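PDB 3BF7: esterase YbfF from Escherichia coli, which probably hydrolyses ester and thioester bonds as an alpha/beta-hydrolase-fold enzyme that carries a helical cap. Local coordinates for residues W188-A193 and D216-P222. The protein carries 1 engineered substitution. Residue numbers count along the deposited sequence, not the author numbering.
Sequences WEKIPA and DLLAQFP
W188-A193 runs as an extended loop (psi from 113° at E189 to 163° at I191) against the last turn of the helix ending at Q220; F221 (phi/psi -131°/75°) is the first residue to leave helical values. A193 and Q220 are in register at 4.1 Å between CA atoms. Hydrogen bonding centres on the Q220 amide (chi1 m, chi2 t): OE1 accepts from W188 NE1 (2.8 Å, 173°), in the indole plane with W188 chi1 at t, and from I191 N (3.0 Å, 165°). Q220 NE2 donates to D216 O (2.9 Å, 178°) and to P116 O. A193 CA makes a CA-H...O contact with Q220 O (3.3 Å). Water 2 links I191 O (2.8 Å) to A219 O (3.0 Å). K190 NZ and D216 OD1, 4.3 Å apart, are too far for a salt bridge; water 1 spans them, donating to D216 OD1 (2.8 Å) and accepting weakly from K190 NZ (3.3 Å). Apolar contacts are I191 CD1 to F221 CZ (3.8 Å) and A193 CB to P222 CD (3.9 Å); I191 and F221 also touch helix 90-101. The double acceptance by Q220 OE1, from one side chain and one backbone NH, joins the loop entering strand 198-201 to the crossover helix leading to strand 224-226, within an alpha/beta-hydrolase fold.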
loop_
_atom_site.group_PDB
_atom_site.type_symbol
_atom_site.label_atom_id
_atom_site.label_comp_id
_atom_site.label_asym_id
_atom_site.label_seq_id
_atom_site.Cartn_x
_atom_site.Cartn_y
_atom_site.Cartn_z
ATOM N N TRP A 188 14.410 -1.604 3.583
ATOM C CA TRP A 188 13.920 -0.636 4.551
ATOM C C TRP A 188 15.048 0.199 5.130
ATOM O O TRP A 188 16.196 -0.234 5.163
ATOM C CB TRP A 188 13.224 -1.387 5.692
ATOM C CG TRP A 188 12.642 -0.511 6.750
ATOM C CD1 TRP A 188 13.015 -0.446 8.063
ATOM C CD2 TRP A 188 11.574 0.424 6.590
ATOM N NE1 TRP A 188 12.239 0.470 8.732
ATOM C CE2 TRP A 188 11.343 1.016 7.851
ATOM C CE3 TRP A 188 10.780 0.812 5.503
ATOM C CZ2 TRP A 188 10.360 1.986 8.053
ATOM C CZ3 TRP A 188 9.803 1.776 5.702
ATOM C CH2 TRP A 188 9.598 2.350 6.970
ATOM N N GLU A 189 14.704 1.401 5.579
ATOM C CA GLU A 189 15.645 2.310 6.221
ATOM C C GLU A 189 15.069 2.514 7.620
ATOM O O GLU A 189 13.997 3.097 7.770
ATOM C CB GLU A 189 15.696 3.648 5.482
ATOM C CG GLU A 189 16.755 4.604 6.006
ATOM C CD GLU A 189 18.159 4.076 5.800
ATOM O OE1 GLU A 189 18.479 3.691 4.655
ATOM O OE2 GLU A 189 18.943 4.049 6.772
ATOM N N LYS A 190 15.760 2.020 8.641
ATOM C CA LYS A 190 15.258 2.163 10.005
ATOM C C LYS A 190 14.939 3.612 10.348
ATOM O O LYS A 190 15.670 4.532 9.972
ATOM C CB LYS A 190 16.258 1.593 11.012
ATOM C CG LYS A 190 16.304 0.072 11.039
ATOM C CD LYS A 190 17.215 -0.424 12.152
ATOM C CE LYS A 190 17.153 -1.936 12.295
ATOM N NZ LYS A 190 17.597 -2.635 11.061
ATOM N N ILE A 191 13.839 3.807 11.066
ATOM C CA ILE A 191 13.400 5.139 11.449
ATOM C C ILE A 191 13.352 5.312 12.958
ATOM O O ILE A 191 13.362 4.334 13.703
ATOM C CB ILE A 191 11.983 5.435 10.898
ATOM C CG1 ILE A 191 10.967 4.455 11.498
ATOM C CG2 ILE A 191 11.986 5.334 9.379
ATOM C CD1 ILE A 191 9.523 4.748 11.114
ATOM N N PRO A 192 13.315 6.570 13.427
ATOM C CA PRO A 192 13.252 6.829 14.867
ATOM C C PRO A 192 11.877 6.394 15.365
ATOM O O PRO A 192 10.931 6.279 14.583
ATOM C CB PRO A 192 13.431 8.343 14.959
ATOM C CG PRO A 192 14.223 8.676 13.732
ATOM C CD PRO A 192 13.565 7.817 12.685
ATOM N N ALA A 193 11.762 6.162 16.665
ATOM C CA ALA A 193 10.494 5.745 17.236
ATOM C C ALA A 193 9.417 6.807 17.052
ATOM O O ALA A 193 9.678 8.008 17.176
ATOM C CB ALA A 193 10.671 5.441 18.718
ATOM N N ASP A 216 12.061 -5.301 15.897
ATOM C CA ASP A 216 12.283 -4.135 15.051
ATOM C C ASP A 216 11.014 -3.305 14.901
ATOM O O ASP A 216 11.070 -2.079 14.844
ATOM C CB ASP A 216 12.769 -4.561 13.665
ATOM C CG ASP A 216 14.225 -4.977 13.656
ATOM O OD1 ASP A 216 14.710 -5.395 12.583
ATOM O OD2 ASP A 216 14.888 -4.885 14.710
ATOM N N LEU A 217 9.869 -3.974 14.824
ATOM C CA LEU A 217 8.610 -3.261 14.686
ATOM C C LEU A 217 8.374 -2.371 15.909
ATOM O O LEU A 217 8.065 -1.190 15.771
ATOM C CB LEU A 217 7.462 -4.262 14.508
ATOM C CG LEU A 217 6.101 -3.682 14.113
ATOM C CD1 LEU A 217 5.274 -4.737 13.395
ATOM C CD2 LEU A 217 5.386 -3.169 15.347
ATOM N N LEU A 218 8.544 -2.934 17.102
ATOM C CA LEU A 218 8.338 -2.175 18.333
ATOM C C LEU A 218 9.388 -1.092 18.566
ATOM O O LEU A 218 9.107 -0.081 19.208
ATOM C CB LEU A 218 8.294 -3.123 19.533
ATOM C CG LEU A 218 7.113 -4.096 19.534
ATOM C CD1 LEU A 218 7.250 -5.062 20.699
ATOM C CD2 LEU A 218 5.800 -3.329 19.625
ATOM N N ALA A 219 10.595 -1.294 18.051
ATOM C CA ALA A 219 11.645 -0.299 18.223
ATOM C C ALA A 219 11.295 0.977 17.462
ATOM O O ALA A 219 11.700 2.073 17.846
ATOM C CB ALA A 219 12.977 -0.851 17.735
ATOM N N GLN A 220 10.528 0.828 16.385
ATOM C CA GLN A 220 10.137 1.967 15.564
ATOM C C GLN A 220 8.719 2.447 15.859
ATOM O O GLN A 220 8.415 3.625 15.688
ATOM C CB GLN A 220 10.311 1.599 14.091
ATOM C CG GLN A 220 11.772 1.309 13.764
ATOM C CD GLN A 220 11.963 0.626 12.428
ATOM O OE1 GLN A 220 12.287 1.266 11.426
ATOM N NE2 GLN A 220 11.755 -0.682 12.405
ATOM N N PHE A 221 7.866 1.530 16.311
ATOM C CA PHE A 221 6.483 1.840 16.668
ATOM C C PHE A 221 6.225 1.242 18.042
ATOM O O PHE A 221 5.555 0.217 18.187
ATOM C CB PHE A 221 5.532 1.282 15.607
ATOM C CG PHE A 221 5.628 2.014 14.310
ATOM C CD1 PHE A 221 4.958 3.219 14.135
ATOM C CD2 PHE A 221 6.498 1.582 13.314
ATOM C CE1 PHE A 221 5.159 3.989 12.993
ATOM C CE2 PHE A 221 6.706 2.346 12.168
ATOM C CZ PHE A 221 6.037 3.551 12.010
ATOM N N PRO A 222 6.763 1.890 19.082
ATOM C CA PRO A 222 6.594 1.410 20.455
ATOM C C PRO A 222 5.154 1.147 20.873
ATOM O O PRO A 222 4.890 0.200 21.621
ATOM C CB PRO A 222 7.277 2.494 21.298
ATOM C CG PRO A 222 7.219 3.716 20.424
ATOM C CD PRO A 222 7.500 3.165 19.053
HETATM O O HOH W 1 17.424 -5.771 12.085
HETATM O O HOH W 2 13.894 3.111 16.169
#